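Local coordinates for protein chitinase (Thermococcus kodakarensis KOD1, PDB 5DHE) that probably binds chitin through this domain, which belongs to a chitinase, an enzyme that hydrolyses the polysaccharide into shorter sugars, at residues Val37-Gly42 / Phe77-Ser82; Ser43-Val48 / Gly58-Thr63. All coordinates share one frame; numbering follows the deposited sequence.

Interaction 1: Val37-Gly42 / Phe77-Ser82; sequences VKLKDG and FIATGS
Phe77 meets Val37 across the interior, where CZ at the far end of its ring comes to 4.2 Å from CG1 of Val37. The methyl approaches the ring obliquely. Val37 holds that branch anti to its backbone N (chi1 177°), while chi1 of Phe77 (64°) swings the ring in toward Val37. The Phe77 ring is itself stacked with Tyr21, and Val85 packs against both Val37 and Phe77. Two residues on in each strand, past Ile78, whose side chain takes no part here, the next inward pair is smaller: CB of Ala79 lies 4.0 Å from CD2 of Leu39, the branch of the isobutyl group that reaches across. Here the backbones stay well apart, with 8.4 Å between the CA atoms of Leu39 and Ala79, because these are facing sheets of a beta sandwich, as in cellulose-binding domains. Val37-Leu39 belong to the five-stranded sheet and Phe77-Thr80 to the four-stranded one, so apolar side chains make the join. At Thr80 the contact becomes polar. Its OG1 is linked to the carbonyl of Gly42 through one water, which sits 2.7 Å from OG1 of Thr80 and donates a hydrogen bond to O of Gly42 over another 2.7 Å. The hydroxyl also takes the backbone N-H of Ala44, so it is tied directly to the chain just beyond Gly42. Farther along, the carbonyl O of Gly81 is hydrogen-bonded to OG1 of Thr19, and OG of Ser82 to OD2 of Asp15.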
# COMPACT_ATOMS: atom_id res chain seq x y z
N VAL A 37 -3.36 4.60 -1.56
CA VAL A 37 -2.23 5.10 -2.34
C VAL A 37 -2.59 6.32 -3.17
O VAL A 37 -3.59 6.33 -3.87
CB VAL A 37 -1.71 3.98 -3.26
CG1 VAL A 37 -0.58 4.49 -4.15
CG2 VAL A 37 -1.26 2.80 -2.41
N LYS A 38 -1.76 7.35 -3.05
CA LYS A 38 -1.95 8.59 -3.80
C LYS A 38 -1.04 8.53 -5.03
O LYS A 38 0.18 8.49 -4.91
CB LYS A 38 -1.55 9.79 -2.94
CG LYS A 38 -1.84 11.12 -3.60
CD LYS A 38 -1.40 12.27 -2.71
CE LYS A 38 -1.78 13.60 -3.34
NZ LYS A 38 -1.17 14.73 -2.60
N LEU A 39 -1.64 8.49 -6.22
CA LEU A 39 -0.90 8.43 -7.47
C LEU A 39 -0.93 9.73 -8.25
O LEU A 39 -1.93 10.46 -8.24
CB LEU A 39 -1.48 7.36 -8.39
CG LEU A 39 -1.21 5.88 -8.19
CD1 LEU A 39 -1.89 5.12 -9.34
CD2 LEU A 39 0.28 5.62 -8.21
N LYS A 40 0.15 10.01 -8.97
CA LYS A 40 0.21 11.20 -9.81
C LYS A 40 -0.82 11.02 -10.92
O LYS A 40 -1.08 9.90 -11.37
CB LYS A 40 1.59 11.35 -10.44
CG LYS A 40 2.69 11.68 -9.47
CD LYS A 40 3.98 12.01 -10.21
CE LYS A 40 5.07 12.43 -9.24
NZ LYS A 40 4.66 13.60 -8.41
N ASP A 41 -1.42 12.12 -11.36
CA ASP A 41 -2.40 12.05 -12.44
C ASP A 41 -1.75 11.42 -13.68
O ASP A 41 -0.58 11.66 -13.98
CB ASP A 41 -2.90 13.45 -12.84
CG ASP A 41 -3.89 14.03 -11.84
OD1 ASP A 41 -4.49 13.26 -11.07
OD2 ASP A 41 -4.07 15.26 -11.86
N GLY A 42 -2.52 10.61 -14.41
CA GLY A 42 -1.99 10.00 -15.61
C GLY A 42 -1.38 8.63 -15.42
O GLY A 42 -1.05 7.96 -16.41
N PHE A 77 2.77 -3.97 -6.28
CA PHE A 77 2.05 -3.47 -7.43
C PHE A 77 3.00 -2.70 -8.31
O PHE A 77 4.09 -2.30 -7.88
CB PHE A 77 0.86 -2.58 -7.01
CG PHE A 77 1.24 -1.31 -6.28
CD1 PHE A 77 1.45 -0.11 -6.99
CD2 PHE A 77 1.31 -1.29 -4.89
CE1 PHE A 77 1.73 1.08 -6.30
CE2 PHE A 77 1.59 -0.09 -4.19
CZ PHE A 77 1.80 1.08 -4.90
N ILE A 78 2.63 -2.55 -9.58
CA ILE A 78 3.43 -1.77 -10.49
C ILE A 78 2.49 -0.66 -10.92
O ILE A 78 1.30 -0.91 -11.13
CB ILE A 78 3.84 -2.60 -11.72
CG1 ILE A 78 4.77 -3.72 -11.28
CG2 ILE A 78 4.51 -1.70 -12.76
CD1 ILE A 78 5.14 -4.66 -12.43
N ALA A 79 3.01 0.56 -10.98
CA ALA A 79 2.20 1.70 -11.42
C ALA A 79 2.96 2.30 -12.58
O ALA A 79 4.19 2.35 -12.56
CB ALA A 79 2.03 2.71 -10.29
N THR A 80 2.23 2.75 -13.60
CA THR A 80 2.88 3.31 -14.77
C THR A 80 3.60 4.63 -14.54
O THR A 80 3.19 5.45 -13.71
CB THR A 80 1.86 3.45 -15.91
OG1 THR A 80 0.80 4.33 -15.50
CG2 THR A 80 1.27 2.07 -16.24
N GLY A 81 4.69 4.82 -15.27
CA GLY A 81 5.44 6.05 -15.09
C GLY A 81 6.57 5.91 -14.08
O GLY A 81 6.75 4.85 -13.46
N SER A 82 7.31 7.00 -13.92
CA SER A 82 8.46 7.09 -13.02
C SER A 82 8.06 7.62 -11.65
O SER A 82 7.62 8.76 -11.54
CB SER A 82 9.51 8.03 -13.63
OG SER A 82 10.63 8.19 -12.78
O HOH W 1 1.32 6.72 -16.58

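Interaction 2: Ser43-Val48 / Gly58-Thr63; sequences SAVSSV and GYVVFT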
# COMPACT_ATOMS: atom_id res chain seq x y z
N SER A 43 -1.19 8.23 -14.17
CA SER A 43 -0.63 6.91 -13.88
C SER A 43 -1.74 5.95 -13.44
O SER A 43 -2.76 6.36 -12.90
CB SER A 43 0.41 7.01 -12.76
OG SER A 43 0.90 5.73 -12.35
N ALA A 44 -1.53 4.66 -13.69
CA ALA A 44 -2.48 3.63 -13.29
C ALA A 44 -1.72 2.45 -12.72
O ALA A 44 -0.57 2.22 -13.07
CB ALA A 44 -3.29 3.14 -14.49
N VAL A 45 -2.38 1.70 -11.85
CA VAL A 45 -1.79 0.48 -11.31
C VAL A 45 -2.03 -0.56 -12.40
O VAL A 45 -3.18 -0.86 -12.76
CB VAL A 45 -2.48 0.05 -10.03
CG1 VAL A 45 -1.99 -1.32 -9.62
CG2 VAL A 45 -2.19 1.07 -8.92
N SER A 46 -0.94 -1.13 -12.91
CA SER A 46 -1.01 -2.11 -13.99
C SER A 46 -0.79 -3.56 -13.56
O SER A 46 -1.05 -4.48 -14.33
CB SER A 46 -0.01 -1.70 -15.09
OG SER A 46 1.31 -1.63 -14.57
N SER A 47 -0.30 -3.76 -12.34
CA SER A 47 -0.08 -5.12 -11.82
C SER A 47 -0.30 -5.06 -10.32
O SER A 47 0.09 -4.09 -9.68
CB SER A 47 1.36 -5.61 -12.08
OG SER A 47 1.62 -5.83 -13.45
N VAL A 48 -0.91 -6.11 -9.76
CA VAL A 48 -1.14 -6.19 -8.33
C VAL A 48 -0.87 -7.63 -7.89
O VAL A 48 -1.30 -8.57 -8.56
CB VAL A 48 -2.60 -5.88 -7.94
CG1 VAL A 48 -2.71 -5.86 -6.40
CG2 VAL A 48 -3.05 -4.54 -8.52
N GLY A 58 -10.56 9.22 -5.03
CA GLY A 58 -9.39 9.62 -5.78
C GLY A 58 -8.12 8.88 -5.40
O GLY A 58 -7.04 9.16 -5.95
N TYR A 59 -8.21 7.97 -4.43
CA TYR A 59 -7.06 7.19 -4.02
C TYR A 59 -7.24 5.74 -4.44
O TYR A 59 -8.36 5.26 -4.62
CB TYR A 59 -6.87 7.21 -2.50
CG TYR A 59 -6.43 8.54 -1.91
CD1 TYR A 59 -7.34 9.58 -1.72
CD2 TYR A 59 -5.10 8.75 -1.55
CE1 TYR A 59 -6.94 10.80 -1.19
CE2 TYR A 59 -4.69 9.97 -1.01
CZ TYR A 59 -5.61 10.99 -0.84
OH TYR A 59 -5.20 12.20 -0.34
N VAL A 60 -6.13 5.03 -4.62
CA VAL A 60 -6.20 3.61 -4.93
C VAL A 60 -6.22 2.95 -3.54
O VAL A 60 -5.52 3.39 -2.62
CB VAL A 60 -4.97 3.17 -5.72
CG1 VAL A 60 -5.01 1.64 -5.95
CG2 VAL A 60 -4.96 3.89 -7.07
N VAL A 61 -7.05 1.93 -3.37
CA VAL A 61 -7.18 1.29 -2.08
C VAL A 61 -6.85 -0.19 -2.17
O VAL A 61 -7.49 -0.93 -2.91
CB VAL A 61 -8.64 1.46 -1.55
CG1 VAL A 61 -8.78 0.83 -0.18
CG2 VAL A 61 -9.01 2.94 -1.51
N PHE A 62 -5.82 -0.61 -1.45
CA PHE A 62 -5.41 -2.02 -1.44
C PHE A 62 -5.86 -2.68 -0.15
O PHE A 62 -5.73 -2.10 0.93
CB PHE A 62 -3.90 -2.14 -1.56
CG PHE A 62 -3.37 -1.75 -2.90
CD1 PHE A 62 -3.53 -2.59 -4.00
CD2 PHE A 62 -2.69 -0.55 -3.06
CE1 PHE A 62 -3.01 -2.23 -5.25
CE2 PHE A 62 -2.18 -0.18 -4.30
CZ PHE A 62 -2.33 -1.03 -5.40
N THR A 63 -6.42 -3.88 -0.27
CA THR A 63 -6.85 -4.66 0.89
C THR A 63 -6.28 -6.07 0.70
O THR A 63 -6.04 -6.51 -0.42
CB THR A 63 -8.38 -4.71 1.00
OG1 THR A 63 -8.95 -5.07 -0.26
CG2 THR A 63 -8.92 -3.37 1.44
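The ring of Phe62 reaches across to two valines of strand 45-48 in the facing sheet. CG1 of Val48 comes to 3.8 Å from CE1 of Phe62, with CG2 of Val48 only a little farther, at 4.0 Å from the same CE1, so both branches lie against that corner from one side of the ring. At the far end CZ of Phe62 lies 4.1 Å from CG2 of Val45; the two side chains point at each other from the two sheets. Val45 and Val48 both lie obliquely to the ring. The same CG2 of Val45 also meets CG1 of Val60, again at 4.1 Å, and thus fits between the two inward residues of 58-63. With CG anti to its carbonyl carbon (chi1 -70°), Phe62 turns its ring toward the two valines. Were the ring cut back to an alanine, Val48 would probably lose its partner across the interior and Val45 would keep only Val60 of this segment. Around this group, Phe77 stacks on the Phe62 ring, Phe75 meets it at about 40°, and Lys53 touches both Val45 and Val60. Val48 lies about 4 Å from a bound glycerol, probably a crystallisation additive. What lets Val45 and Val48, three residues apart, both point inward is a classic beta bulge: Ser46 and Ser47 share Ile78 as their partner on the neighbouring strand. Strands 45-48 and 59-63 run almost parallel (5°) with their axes 11.1 Å apart, the spacing of two facing sheets packed through apolar side chains, as in the beta sandwich of cellulose-binding domains.

From the N terminus, the chain enters interaction 1 on strand 34-39, turns through Gly42 and passes directly into the first segment of interaction 2. Interaction 2 closes first, a short loop from 43-48 to 58-63 by way of strand 51-56; interaction 1 closes the wider one when strand 72-80 comes in, so along the chain both segments of interaction 2 fall between those of interaction 1. Each joins the five-stranded sheet to the four-stranded one. Two probable hydrogen bonds link them: Val37 N lies 2.7 Å from Val60 O, between neighbouring strands, and the side-chain OG of loop residue Ser43 lies 2.7 Å from Thr80 O near the end of strand 72-80. The four segments therefore form one continuous section of the sandwich.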